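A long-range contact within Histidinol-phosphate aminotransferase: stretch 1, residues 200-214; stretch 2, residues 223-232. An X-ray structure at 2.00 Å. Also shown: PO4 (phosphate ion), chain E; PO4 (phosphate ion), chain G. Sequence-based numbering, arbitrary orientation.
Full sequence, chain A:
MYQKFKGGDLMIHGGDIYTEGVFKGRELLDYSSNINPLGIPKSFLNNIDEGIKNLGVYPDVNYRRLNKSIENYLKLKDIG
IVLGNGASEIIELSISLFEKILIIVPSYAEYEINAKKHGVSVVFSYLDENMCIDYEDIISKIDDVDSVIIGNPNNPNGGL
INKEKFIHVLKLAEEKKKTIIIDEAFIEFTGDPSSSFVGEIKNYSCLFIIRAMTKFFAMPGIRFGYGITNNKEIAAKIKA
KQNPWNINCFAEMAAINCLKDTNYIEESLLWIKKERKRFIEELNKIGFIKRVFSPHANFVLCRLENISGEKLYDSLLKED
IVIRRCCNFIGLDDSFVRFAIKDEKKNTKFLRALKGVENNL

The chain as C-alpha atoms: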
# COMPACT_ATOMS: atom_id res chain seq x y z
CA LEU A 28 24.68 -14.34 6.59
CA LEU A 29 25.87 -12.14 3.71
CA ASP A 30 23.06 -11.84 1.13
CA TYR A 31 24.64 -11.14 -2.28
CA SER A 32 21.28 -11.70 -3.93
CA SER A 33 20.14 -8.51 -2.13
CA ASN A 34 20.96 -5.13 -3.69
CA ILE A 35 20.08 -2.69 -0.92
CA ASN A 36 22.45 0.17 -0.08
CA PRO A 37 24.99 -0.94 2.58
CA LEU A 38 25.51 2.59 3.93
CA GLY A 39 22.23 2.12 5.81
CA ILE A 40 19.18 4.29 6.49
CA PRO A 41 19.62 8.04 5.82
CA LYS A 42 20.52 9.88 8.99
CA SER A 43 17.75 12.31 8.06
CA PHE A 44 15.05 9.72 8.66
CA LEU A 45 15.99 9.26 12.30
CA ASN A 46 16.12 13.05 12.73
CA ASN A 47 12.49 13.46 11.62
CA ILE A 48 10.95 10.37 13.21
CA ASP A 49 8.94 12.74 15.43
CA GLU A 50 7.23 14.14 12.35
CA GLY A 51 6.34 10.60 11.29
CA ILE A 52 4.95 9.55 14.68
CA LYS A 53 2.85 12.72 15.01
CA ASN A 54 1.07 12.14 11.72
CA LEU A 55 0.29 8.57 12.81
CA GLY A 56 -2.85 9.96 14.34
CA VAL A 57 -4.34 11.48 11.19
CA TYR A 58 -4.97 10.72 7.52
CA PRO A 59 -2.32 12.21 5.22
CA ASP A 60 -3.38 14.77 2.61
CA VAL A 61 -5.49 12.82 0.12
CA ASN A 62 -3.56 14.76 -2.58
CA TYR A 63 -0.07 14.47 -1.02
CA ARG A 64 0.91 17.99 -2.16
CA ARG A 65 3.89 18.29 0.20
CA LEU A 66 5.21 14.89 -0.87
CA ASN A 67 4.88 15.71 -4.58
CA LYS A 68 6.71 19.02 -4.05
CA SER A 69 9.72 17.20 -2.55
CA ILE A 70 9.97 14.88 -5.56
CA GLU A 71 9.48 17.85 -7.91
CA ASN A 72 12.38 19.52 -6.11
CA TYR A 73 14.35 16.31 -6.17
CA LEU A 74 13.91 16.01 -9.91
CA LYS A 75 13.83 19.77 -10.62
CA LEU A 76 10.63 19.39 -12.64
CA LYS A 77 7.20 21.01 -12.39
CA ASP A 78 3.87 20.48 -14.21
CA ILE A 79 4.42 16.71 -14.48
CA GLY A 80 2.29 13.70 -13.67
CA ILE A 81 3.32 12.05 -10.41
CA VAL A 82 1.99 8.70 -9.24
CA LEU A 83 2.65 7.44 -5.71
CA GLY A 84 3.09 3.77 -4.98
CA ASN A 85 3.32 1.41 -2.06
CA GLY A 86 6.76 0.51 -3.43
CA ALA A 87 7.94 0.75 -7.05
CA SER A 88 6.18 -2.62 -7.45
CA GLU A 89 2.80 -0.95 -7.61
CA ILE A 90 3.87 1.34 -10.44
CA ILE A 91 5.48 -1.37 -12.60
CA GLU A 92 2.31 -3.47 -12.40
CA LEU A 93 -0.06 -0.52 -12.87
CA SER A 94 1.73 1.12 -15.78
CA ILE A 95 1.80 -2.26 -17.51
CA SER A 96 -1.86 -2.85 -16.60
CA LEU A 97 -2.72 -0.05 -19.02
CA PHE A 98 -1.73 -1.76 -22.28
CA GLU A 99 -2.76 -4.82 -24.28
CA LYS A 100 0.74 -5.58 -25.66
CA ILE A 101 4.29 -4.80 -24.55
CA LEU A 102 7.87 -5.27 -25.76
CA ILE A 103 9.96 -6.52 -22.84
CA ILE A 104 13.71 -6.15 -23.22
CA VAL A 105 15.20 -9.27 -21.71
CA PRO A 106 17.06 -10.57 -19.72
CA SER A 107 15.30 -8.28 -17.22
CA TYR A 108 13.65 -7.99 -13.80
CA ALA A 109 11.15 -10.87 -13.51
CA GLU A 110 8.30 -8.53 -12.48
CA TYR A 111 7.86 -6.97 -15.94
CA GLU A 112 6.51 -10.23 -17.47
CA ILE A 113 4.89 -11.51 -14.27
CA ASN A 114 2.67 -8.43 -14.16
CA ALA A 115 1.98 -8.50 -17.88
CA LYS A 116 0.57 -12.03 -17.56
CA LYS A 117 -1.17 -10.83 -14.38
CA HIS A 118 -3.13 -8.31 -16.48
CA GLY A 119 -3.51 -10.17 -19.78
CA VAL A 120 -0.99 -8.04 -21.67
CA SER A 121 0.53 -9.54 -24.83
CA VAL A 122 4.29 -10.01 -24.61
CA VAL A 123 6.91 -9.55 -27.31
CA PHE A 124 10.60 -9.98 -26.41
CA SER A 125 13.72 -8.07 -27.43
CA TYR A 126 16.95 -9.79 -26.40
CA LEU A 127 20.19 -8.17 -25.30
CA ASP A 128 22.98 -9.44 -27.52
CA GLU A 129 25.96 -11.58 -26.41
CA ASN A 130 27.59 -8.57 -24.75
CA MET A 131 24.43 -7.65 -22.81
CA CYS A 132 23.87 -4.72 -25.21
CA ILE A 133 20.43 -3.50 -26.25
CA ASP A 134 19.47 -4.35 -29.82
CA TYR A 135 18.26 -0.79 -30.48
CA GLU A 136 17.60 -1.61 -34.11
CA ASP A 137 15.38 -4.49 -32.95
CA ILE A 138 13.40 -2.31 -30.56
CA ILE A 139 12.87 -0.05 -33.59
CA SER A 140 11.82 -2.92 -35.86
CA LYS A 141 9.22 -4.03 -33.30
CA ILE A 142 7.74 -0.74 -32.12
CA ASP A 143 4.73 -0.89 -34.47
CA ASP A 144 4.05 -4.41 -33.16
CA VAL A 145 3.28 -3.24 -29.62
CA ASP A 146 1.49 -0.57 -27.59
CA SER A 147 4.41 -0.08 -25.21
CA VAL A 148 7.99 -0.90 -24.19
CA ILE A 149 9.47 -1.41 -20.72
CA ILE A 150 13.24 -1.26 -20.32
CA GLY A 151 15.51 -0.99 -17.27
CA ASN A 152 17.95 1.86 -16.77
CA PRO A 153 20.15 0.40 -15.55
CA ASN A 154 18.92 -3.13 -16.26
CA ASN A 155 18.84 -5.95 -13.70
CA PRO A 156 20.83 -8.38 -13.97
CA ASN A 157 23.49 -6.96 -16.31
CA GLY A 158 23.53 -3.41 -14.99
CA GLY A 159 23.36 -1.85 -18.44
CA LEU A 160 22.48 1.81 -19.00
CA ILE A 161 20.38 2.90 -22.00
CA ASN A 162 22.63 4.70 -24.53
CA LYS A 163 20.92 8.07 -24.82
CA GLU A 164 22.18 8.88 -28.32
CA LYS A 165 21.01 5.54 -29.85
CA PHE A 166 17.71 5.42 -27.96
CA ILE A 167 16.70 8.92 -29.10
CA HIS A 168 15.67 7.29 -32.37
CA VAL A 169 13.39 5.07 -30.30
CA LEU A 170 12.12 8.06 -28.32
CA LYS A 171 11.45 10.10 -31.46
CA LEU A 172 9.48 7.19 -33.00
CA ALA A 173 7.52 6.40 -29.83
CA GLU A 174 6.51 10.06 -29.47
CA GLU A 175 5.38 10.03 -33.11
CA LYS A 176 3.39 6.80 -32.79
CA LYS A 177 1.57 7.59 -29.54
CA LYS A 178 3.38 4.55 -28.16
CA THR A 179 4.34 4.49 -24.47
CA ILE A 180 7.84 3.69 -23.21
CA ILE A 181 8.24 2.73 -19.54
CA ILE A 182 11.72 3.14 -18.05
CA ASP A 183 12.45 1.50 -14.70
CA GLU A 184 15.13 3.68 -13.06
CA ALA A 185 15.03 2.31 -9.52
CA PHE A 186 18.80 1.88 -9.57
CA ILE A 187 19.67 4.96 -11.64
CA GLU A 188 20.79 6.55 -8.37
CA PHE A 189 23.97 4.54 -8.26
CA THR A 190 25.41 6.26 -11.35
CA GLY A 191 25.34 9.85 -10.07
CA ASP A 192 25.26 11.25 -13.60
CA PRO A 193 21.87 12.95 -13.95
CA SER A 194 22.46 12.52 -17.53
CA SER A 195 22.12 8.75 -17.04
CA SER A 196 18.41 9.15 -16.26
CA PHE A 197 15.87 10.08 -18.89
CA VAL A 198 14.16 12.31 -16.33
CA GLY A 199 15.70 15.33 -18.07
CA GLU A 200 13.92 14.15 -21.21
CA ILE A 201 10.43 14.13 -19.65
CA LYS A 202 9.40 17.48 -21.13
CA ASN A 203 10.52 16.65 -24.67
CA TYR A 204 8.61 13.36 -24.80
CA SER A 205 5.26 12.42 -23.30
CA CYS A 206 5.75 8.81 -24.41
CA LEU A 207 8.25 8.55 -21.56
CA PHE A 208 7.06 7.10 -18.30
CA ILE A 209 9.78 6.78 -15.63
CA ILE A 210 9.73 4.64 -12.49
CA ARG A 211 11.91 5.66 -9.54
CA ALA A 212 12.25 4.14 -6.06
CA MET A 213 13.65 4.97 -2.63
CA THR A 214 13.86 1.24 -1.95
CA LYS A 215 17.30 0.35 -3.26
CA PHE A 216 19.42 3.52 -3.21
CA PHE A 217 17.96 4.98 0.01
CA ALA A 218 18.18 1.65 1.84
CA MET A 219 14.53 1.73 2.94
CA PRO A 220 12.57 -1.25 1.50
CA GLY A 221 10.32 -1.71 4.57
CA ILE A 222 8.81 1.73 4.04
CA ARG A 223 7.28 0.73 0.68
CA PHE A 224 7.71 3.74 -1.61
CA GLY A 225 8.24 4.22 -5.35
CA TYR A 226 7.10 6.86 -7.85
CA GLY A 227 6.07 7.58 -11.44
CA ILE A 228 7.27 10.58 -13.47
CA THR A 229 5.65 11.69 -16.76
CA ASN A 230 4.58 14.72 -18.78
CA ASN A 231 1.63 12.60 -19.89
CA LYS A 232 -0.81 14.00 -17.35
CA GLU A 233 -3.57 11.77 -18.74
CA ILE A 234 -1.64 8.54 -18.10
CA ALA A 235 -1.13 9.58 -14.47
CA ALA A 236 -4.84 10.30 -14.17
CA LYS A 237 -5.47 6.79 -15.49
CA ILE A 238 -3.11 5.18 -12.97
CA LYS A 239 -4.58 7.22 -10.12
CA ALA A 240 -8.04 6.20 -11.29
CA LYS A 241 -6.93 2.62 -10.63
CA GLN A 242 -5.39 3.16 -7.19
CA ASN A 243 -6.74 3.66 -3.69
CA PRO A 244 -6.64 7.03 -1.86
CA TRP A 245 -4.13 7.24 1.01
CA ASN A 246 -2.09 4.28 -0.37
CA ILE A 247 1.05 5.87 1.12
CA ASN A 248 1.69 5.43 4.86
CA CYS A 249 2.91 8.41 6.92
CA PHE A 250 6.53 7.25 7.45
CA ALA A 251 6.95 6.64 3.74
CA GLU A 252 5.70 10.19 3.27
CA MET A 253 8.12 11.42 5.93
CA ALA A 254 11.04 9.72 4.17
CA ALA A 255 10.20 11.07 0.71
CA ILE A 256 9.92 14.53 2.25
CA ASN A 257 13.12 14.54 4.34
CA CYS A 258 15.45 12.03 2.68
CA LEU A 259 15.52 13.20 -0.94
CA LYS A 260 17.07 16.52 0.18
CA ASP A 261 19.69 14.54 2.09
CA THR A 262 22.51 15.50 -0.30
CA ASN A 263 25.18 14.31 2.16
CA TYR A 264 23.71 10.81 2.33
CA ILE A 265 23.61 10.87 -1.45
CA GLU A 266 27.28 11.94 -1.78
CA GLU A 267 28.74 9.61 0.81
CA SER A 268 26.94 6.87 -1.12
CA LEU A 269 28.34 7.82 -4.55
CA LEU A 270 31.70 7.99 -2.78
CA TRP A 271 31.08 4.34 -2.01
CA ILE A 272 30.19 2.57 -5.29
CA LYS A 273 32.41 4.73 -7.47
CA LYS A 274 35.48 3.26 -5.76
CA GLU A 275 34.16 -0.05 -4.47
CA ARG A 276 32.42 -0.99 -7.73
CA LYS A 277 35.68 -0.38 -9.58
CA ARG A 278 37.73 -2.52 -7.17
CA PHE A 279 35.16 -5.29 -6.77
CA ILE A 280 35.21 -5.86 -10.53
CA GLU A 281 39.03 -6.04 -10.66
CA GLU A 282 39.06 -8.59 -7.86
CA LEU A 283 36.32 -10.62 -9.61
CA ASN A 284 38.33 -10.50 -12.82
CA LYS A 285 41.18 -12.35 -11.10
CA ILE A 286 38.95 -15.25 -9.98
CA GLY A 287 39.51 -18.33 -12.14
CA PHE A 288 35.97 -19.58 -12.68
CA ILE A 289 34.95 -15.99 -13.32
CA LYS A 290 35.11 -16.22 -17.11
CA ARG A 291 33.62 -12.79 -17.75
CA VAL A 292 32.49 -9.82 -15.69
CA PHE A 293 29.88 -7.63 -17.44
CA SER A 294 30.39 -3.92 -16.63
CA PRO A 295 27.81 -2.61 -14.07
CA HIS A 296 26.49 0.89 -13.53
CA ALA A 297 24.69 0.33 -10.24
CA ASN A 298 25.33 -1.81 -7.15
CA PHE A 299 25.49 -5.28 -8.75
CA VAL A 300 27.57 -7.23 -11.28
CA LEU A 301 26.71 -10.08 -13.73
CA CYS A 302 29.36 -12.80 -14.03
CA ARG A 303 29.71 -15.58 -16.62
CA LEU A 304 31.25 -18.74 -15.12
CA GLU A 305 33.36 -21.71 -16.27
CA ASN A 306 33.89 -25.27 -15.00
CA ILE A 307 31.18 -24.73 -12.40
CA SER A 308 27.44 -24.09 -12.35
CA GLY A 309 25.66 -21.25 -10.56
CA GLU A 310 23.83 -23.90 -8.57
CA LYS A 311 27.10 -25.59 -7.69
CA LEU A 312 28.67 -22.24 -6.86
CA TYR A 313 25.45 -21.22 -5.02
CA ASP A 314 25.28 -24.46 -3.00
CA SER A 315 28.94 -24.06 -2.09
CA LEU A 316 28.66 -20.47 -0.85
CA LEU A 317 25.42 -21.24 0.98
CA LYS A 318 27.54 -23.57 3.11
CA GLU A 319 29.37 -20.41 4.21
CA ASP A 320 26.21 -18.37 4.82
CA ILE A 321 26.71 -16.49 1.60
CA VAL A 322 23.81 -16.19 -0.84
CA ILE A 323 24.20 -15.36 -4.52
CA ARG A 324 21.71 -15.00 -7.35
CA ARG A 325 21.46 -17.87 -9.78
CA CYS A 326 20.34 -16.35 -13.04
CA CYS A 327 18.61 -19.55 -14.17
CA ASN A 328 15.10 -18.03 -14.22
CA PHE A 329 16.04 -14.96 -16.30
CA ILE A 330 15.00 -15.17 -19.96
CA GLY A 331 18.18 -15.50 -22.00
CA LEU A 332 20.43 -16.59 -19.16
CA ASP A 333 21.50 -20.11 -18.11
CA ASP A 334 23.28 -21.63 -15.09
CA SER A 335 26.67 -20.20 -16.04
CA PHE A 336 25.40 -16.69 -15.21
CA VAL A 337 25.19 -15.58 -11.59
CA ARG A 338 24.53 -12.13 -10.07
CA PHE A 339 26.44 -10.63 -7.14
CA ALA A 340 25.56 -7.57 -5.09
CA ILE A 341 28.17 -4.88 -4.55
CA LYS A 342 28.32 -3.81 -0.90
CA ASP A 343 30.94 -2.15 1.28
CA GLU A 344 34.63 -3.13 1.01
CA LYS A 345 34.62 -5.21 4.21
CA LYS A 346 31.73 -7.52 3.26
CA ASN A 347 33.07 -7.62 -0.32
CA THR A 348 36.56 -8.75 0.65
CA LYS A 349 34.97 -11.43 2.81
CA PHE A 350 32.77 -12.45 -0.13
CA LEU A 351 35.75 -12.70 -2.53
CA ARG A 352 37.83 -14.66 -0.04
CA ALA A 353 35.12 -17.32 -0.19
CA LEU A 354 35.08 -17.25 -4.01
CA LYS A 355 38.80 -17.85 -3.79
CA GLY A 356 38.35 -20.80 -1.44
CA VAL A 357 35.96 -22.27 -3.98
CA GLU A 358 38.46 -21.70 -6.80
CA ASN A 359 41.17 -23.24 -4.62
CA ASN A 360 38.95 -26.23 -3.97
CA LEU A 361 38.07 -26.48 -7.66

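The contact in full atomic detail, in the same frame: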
# COMPACT_ATOMS: atom_id res chain seq x y z
N GLU A 200 14.53 14.26 -19.89
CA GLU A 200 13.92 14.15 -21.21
C GLU A 200 12.40 14.18 -21.13
O GLU A 200 11.72 14.15 -22.16
CB GLU A 200 14.38 12.85 -21.91
CG GLU A 200 15.56 12.99 -22.87
CD GLU A 200 16.89 12.89 -22.16
OE1 GLU A 200 16.92 12.39 -21.02
OE2 GLU A 200 17.91 13.29 -22.76
N ILE A 201 11.88 14.24 -19.91
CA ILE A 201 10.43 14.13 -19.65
C ILE A 201 9.60 15.18 -20.41
O ILE A 201 8.52 14.89 -20.94
CB ILE A 201 10.14 14.22 -18.13
CG1 ILE A 201 10.73 13.01 -17.39
CG2 ILE A 201 8.66 14.30 -17.86
CD1 ILE A 201 9.99 11.73 -17.63
N LYS A 202 10.12 16.40 -20.47
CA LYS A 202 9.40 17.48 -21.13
C LYS A 202 9.36 17.33 -22.66
O LYS A 202 8.39 17.73 -23.32
CB LYS A 202 10.03 18.82 -20.74
CG LYS A 202 10.02 19.06 -19.24
CD LYS A 202 8.65 18.77 -18.69
CE LYS A 202 8.41 19.53 -17.42
NZ LYS A 202 6.97 19.61 -17.09
N ASN A 203 10.41 16.75 -23.22
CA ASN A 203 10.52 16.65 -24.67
C ASN A 203 9.74 15.49 -25.24
O ASN A 203 9.53 15.43 -26.45
CB ASN A 203 11.98 16.54 -25.07
CG ASN A 203 12.72 17.82 -24.82
OD1 ASN A 203 12.71 18.73 -25.65
ND2 ASN A 203 13.36 17.92 -23.66
N TYR A 204 9.33 14.57 -24.37
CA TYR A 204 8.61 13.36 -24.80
C TYR A 204 7.56 12.96 -23.78
O TYR A 204 7.89 12.63 -22.64
CB TYR A 204 9.59 12.20 -25.02
CG TYR A 204 10.64 12.46 -26.07
CD1 TYR A 204 10.32 12.42 -27.42
CD2 TYR A 204 11.95 12.75 -25.71
CE1 TYR A 204 11.29 12.67 -28.38
CE2 TYR A 204 12.92 13.01 -26.66
CZ TYR A 204 12.58 12.97 -28.00
OH TYR A 204 13.54 13.22 -28.94
N SER A 205 6.29 12.98 -24.17
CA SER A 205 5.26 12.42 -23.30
C SER A 205 4.88 10.97 -23.65
O SER A 205 3.78 10.52 -23.36
CB SER A 205 4.03 13.34 -23.19
OG SER A 205 4.13 14.47 -24.04
N CYS A 206 5.81 10.26 -24.28
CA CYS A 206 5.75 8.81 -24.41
C CYS A 206 6.49 8.21 -23.22
O CYS A 206 6.20 7.11 -22.77
CB CYS A 206 6.37 8.32 -25.72
SG CYS A 206 8.16 8.54 -25.87
N LEU A 207 7.45 8.97 -22.71
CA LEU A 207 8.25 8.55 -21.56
C LEU A 207 7.42 8.42 -20.29
O LEU A 207 6.71 9.34 -19.90
CB LEU A 207 9.39 9.55 -21.29
CG LEU A 207 10.74 9.40 -21.98
CD1 LEU A 207 11.61 10.58 -21.60
CD2 LEU A 207 11.41 8.10 -21.59
N PHE A 208 7.53 7.26 -19.66
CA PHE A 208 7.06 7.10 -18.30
C PHE A 208 8.21 6.51 -17.48
O PHE A 208 8.73 5.44 -17.80
CB PHE A 208 5.84 6.19 -18.25
CG PHE A 208 5.25 6.02 -16.87
CD1 PHE A 208 4.36 6.95 -16.37
CD2 PHE A 208 5.60 4.94 -16.08
CE1 PHE A 208 3.82 6.81 -15.11
CE2 PHE A 208 5.06 4.79 -14.81
CZ PHE A 208 4.17 5.73 -14.33
N ILE A 209 8.64 7.23 -16.44
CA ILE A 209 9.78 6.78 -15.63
C ILE A 209 9.35 6.28 -14.26
O ILE A 209 8.47 6.87 -13.63
CB ILE A 209 10.83 7.91 -15.42
CG1 ILE A 209 11.16 8.63 -16.74
CG2 ILE A 209 12.07 7.38 -14.76
CD1 ILE A 209 11.71 7.73 -17.81
N ILE A 210 9.96 5.18 -13.81
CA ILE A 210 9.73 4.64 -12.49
C ILE A 210 10.98 4.83 -11.61
O ILE A 210 12.07 4.35 -11.94
CB ILE A 210 9.38 3.15 -12.57
CG1 ILE A 210 8.11 2.97 -13.40
CG2 ILE A 210 9.20 2.56 -11.20
CD1 ILE A 210 7.64 1.52 -13.52
N ARG A 211 10.83 5.56 -10.51
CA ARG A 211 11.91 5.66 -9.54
C ARG A 211 11.53 4.93 -8.26
O ARG A 211 10.39 4.53 -8.08
CB ARG A 211 12.21 7.11 -9.22
CG ARG A 211 12.73 7.92 -10.38
CD ARG A 211 14.12 7.53 -10.74
NE ARG A 211 14.71 8.51 -11.64
CZ ARG A 211 15.61 9.41 -11.26
NH1 ARG A 211 16.02 9.42 -10.00
NH2 ARG A 211 16.11 10.27 -12.14
N ALA A 212 12.50 4.78 -7.35
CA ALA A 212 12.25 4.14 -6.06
C ALA A 212 13.24 4.63 -5.02
O ALA A 212 14.37 5.01 -5.34
CB ALA A 212 12.33 2.64 -6.19
N MET A 213 12.80 4.63 -3.76
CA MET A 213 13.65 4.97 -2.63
C MET A 213 14.09 3.69 -1.94
O MET A 213 14.77 3.72 -0.91
CB MET A 213 12.88 5.83 -1.62
CG MET A 213 12.52 7.24 -2.09
SD MET A 213 11.96 8.26 -0.69
CE MET A 213 13.53 8.50 0.17
N THR A 214 13.70 2.57 -2.53
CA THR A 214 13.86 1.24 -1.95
C THR A 214 15.28 0.68 -1.99
O THR A 214 15.73 0.07 -1.04
CB THR A 214 12.93 0.24 -2.65
OG1 THR A 214 11.63 0.82 -2.79
CG2 THR A 214 12.84 -1.05 -1.85
N ARG A 223 8.17 0.98 1.82
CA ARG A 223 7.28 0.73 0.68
C ARG A 223 6.98 2.03 -0.07
O ARG A 223 5.89 2.59 0.08
CB ARG A 223 5.98 0.06 1.14
CG ARG A 223 6.19 -1.15 2.06
CD ARG A 223 6.25 -2.48 1.31
NE ARG A 223 7.34 -2.58 0.34
CZ ARG A 223 7.17 -2.60 -0.98
NH1 ARG A 223 5.95 -2.53 -1.50
NH2 ARG A 223 8.21 -2.70 -1.79
N PHE A 224 7.94 2.51 -0.85
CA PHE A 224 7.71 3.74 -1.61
C PHE A 224 8.46 3.85 -2.94
O PHE A 224 9.68 3.85 -2.99
CB PHE A 224 7.99 4.98 -0.76
CG PHE A 224 7.73 6.26 -1.50
CD1 PHE A 224 6.44 6.63 -1.81
CD2 PHE A 224 8.77 7.05 -1.94
CE1 PHE A 224 6.19 7.77 -2.53
CE2 PHE A 224 8.53 8.18 -2.66
CZ PHE A 224 7.23 8.55 -2.95
N GLY A 225 7.69 3.95 -4.03
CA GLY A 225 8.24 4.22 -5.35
C GLY A 225 7.38 5.25 -6.06
O GLY A 225 6.25 5.50 -5.64
N TYR A 226 7.88 5.85 -7.14
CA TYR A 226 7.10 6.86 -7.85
C TYR A 226 7.16 6.84 -9.38
O TYR A 226 8.09 6.28 -9.98
CB TYR A 226 7.38 8.27 -7.31
CG TYR A 226 8.84 8.64 -7.16
CD1 TYR A 226 9.40 9.63 -7.95
CD2 TYR A 226 9.64 8.03 -6.20
CE1 TYR A 226 10.74 10.00 -7.80
CE2 TYR A 226 10.97 8.39 -6.04
CZ TYR A 226 11.52 9.37 -6.85
OH TYR A 226 12.84 9.72 -6.69
N GLY A 227 6.14 7.43 -10.00
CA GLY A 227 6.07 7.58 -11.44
C GLY A 227 6.23 9.04 -11.86
O GLY A 227 5.72 9.94 -11.20
N ILE A 228 6.91 9.26 -12.98
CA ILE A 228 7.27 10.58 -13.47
C ILE A 228 6.94 10.68 -14.96
O ILE A 228 7.51 9.94 -15.75
CB ILE A 228 8.79 10.81 -13.28
CG1 ILE A 228 9.11 10.87 -11.79
CG2 ILE A 228 9.25 12.08 -13.98
CD1 ILE A 228 8.14 11.76 -11.00
N THR A 229 6.03 11.58 -15.35
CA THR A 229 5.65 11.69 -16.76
C THR A 229 5.00 13.04 -17.08
O THR A 229 4.27 13.60 -16.27
CB THR A 229 4.69 10.55 -17.20
OG1 THR A 229 4.55 10.54 -18.63
CG2 THR A 229 3.31 10.73 -16.60
N ASN A 230 5.26 13.54 -18.28
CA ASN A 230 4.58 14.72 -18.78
C ASN A 230 3.20 14.36 -19.30
O ASN A 230 2.39 15.24 -19.60
CB ASN A 230 5.38 15.39 -19.90
CG ASN A 230 5.40 16.89 -19.77
OD1 ASN A 230 5.62 17.42 -18.68
ND2 ASN A 230 5.17 17.59 -20.88
N ASN A 231 2.93 13.07 -19.41
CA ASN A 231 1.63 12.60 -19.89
C ASN A 231 0.59 12.62 -18.78
O ASN A 231 0.17 11.57 -18.28
CB ASN A 231 1.75 11.19 -20.48
CG ASN A 231 0.47 10.73 -21.15
OD1 ASN A 231 -0.64 11.09 -20.73
ND2 ASN A 231 0.62 9.91 -22.18
N LYS A 232 0.17 13.82 -18.41
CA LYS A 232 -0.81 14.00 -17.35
C LYS A 232 -1.99 13.03 -17.41
O LYS A 232 -2.50 12.60 -16.38
CB LYS A 232 -1.30 15.45 -17.32
CG LYS A 232 -0.51 16.34 -16.37
CD LYS A 232 0.95 16.47 -16.81
CE LYS A 232 1.15 17.62 -17.78
NZ LYS A 232 2.58 17.85 -18.06
P PO4 E . 10.02 -2.03 -4.49
O1 PO4 E . 8.53 -2.24 -4.53
O2 PO4 E . 10.34 -0.59 -4.74
O3 PO4 E . 10.58 -2.39 -3.14
O4 PO4 E . 10.64 -2.87 -5.58
P PO4 G . 18.13 12.22 -10.04
O1 PO4 G . 17.48 11.13 -9.22
O2 PO4 G . 17.71 13.56 -9.49
O3 PO4 G . 19.63 12.06 -9.97
O4 PO4 G . 17.70 12.14 -11.49
O HOH W 1 7.49 12.17 -19.87
O HOH W 2 2.63 7.81 -22.67
O HOH W 3 14.21 7.85 -5.70
O HOH W 4 10.46 1.36 -0.11

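Two antiparallel strands, one running from Leu 207 to Ala 212 and the other ending at Thr 229, form the middle of this contact. Ile 209 and Ile 228 are a hydrogen-bonded pair: Ile 209 N to Ile 228 O is 3.0 Å, and Ile 228 N to Ile 209 O is 2.9 Å. Arg 211 and Tyr 226 repeat the pattern, with Arg 211 N to Tyr 226 O at 2.9 Å and Tyr 226 N to Arg 211 O at 3.0 Å. Beyond them the ladder loosens. Met 213 N still reaches Phe 224 O, but at 3.3 Å the bond is weak.

The two faces of this ribbon differ in shape. On one face Ile 210 and Ala 212 lie across from Gly 227 and Gly 225, so stretch 2 presents a hollow there. The ring of Phe 208 enters it, its CZ 3.9 Å from Gly 227 CA. A CB on Gly 227 would lie 2.8 Å from Phe 208 CZ, a clash, so the ring's position depends on the bare glycine. The same ring meets Thr 229, with Phe 208 CD1 3.7 Å from Thr 229 CB. At Gly 225 the strands draw close: its CA is 4.1 Å from Ala 212 CA.

On the other face both strands carry side chains: Ile 209 and Arg 211 from one, Tyr 226 and Ile 228 from the other. The Tyr 226 ring folds across to stretch 1 and covers the base of the Arg 211 side chain. Arg 211 CB sits over the ring face, 3.6 Å from the centroid of the Tyr 226 ring, in a CH-pi contact. The Arg 211 guanidinium leads away and binds the phosphate ion of chain G; Arg 211 NH1 is a very short 2.4 Å from O1 of that ion. Next along this face, Ile 209 and Ile 228 pack side by side, CB to CB at 4.1 Å. Ile 201 reaches in from the segment before the strand, its CD1 3.7 Å from Ile 228 CG2.

Near Phe 224, Met 213 supplies the bump. Its SD lies 3.6 Å from Phe 224 CD2, oblique to the ring.

At the other end, polar groups close the contact. Thr 229 OG1 donates to Leu 207 O at 2.8 Å and accepts from Asn 231 N at 3.1 Å, linking the end of the strand to the loop that follows. Asn 230 points toward stretch 1, and its CB rests 3.3 Å from Ile 201 O. Lys 202 starts out away from stretch 2, but its end returns: NZ bonds Asn 230 OD1 at 3.0 Å. Asn 231 ND2 makes a weak bond to Ser 205 O at 3.4 Å, and water 2 bridges the same two atoms.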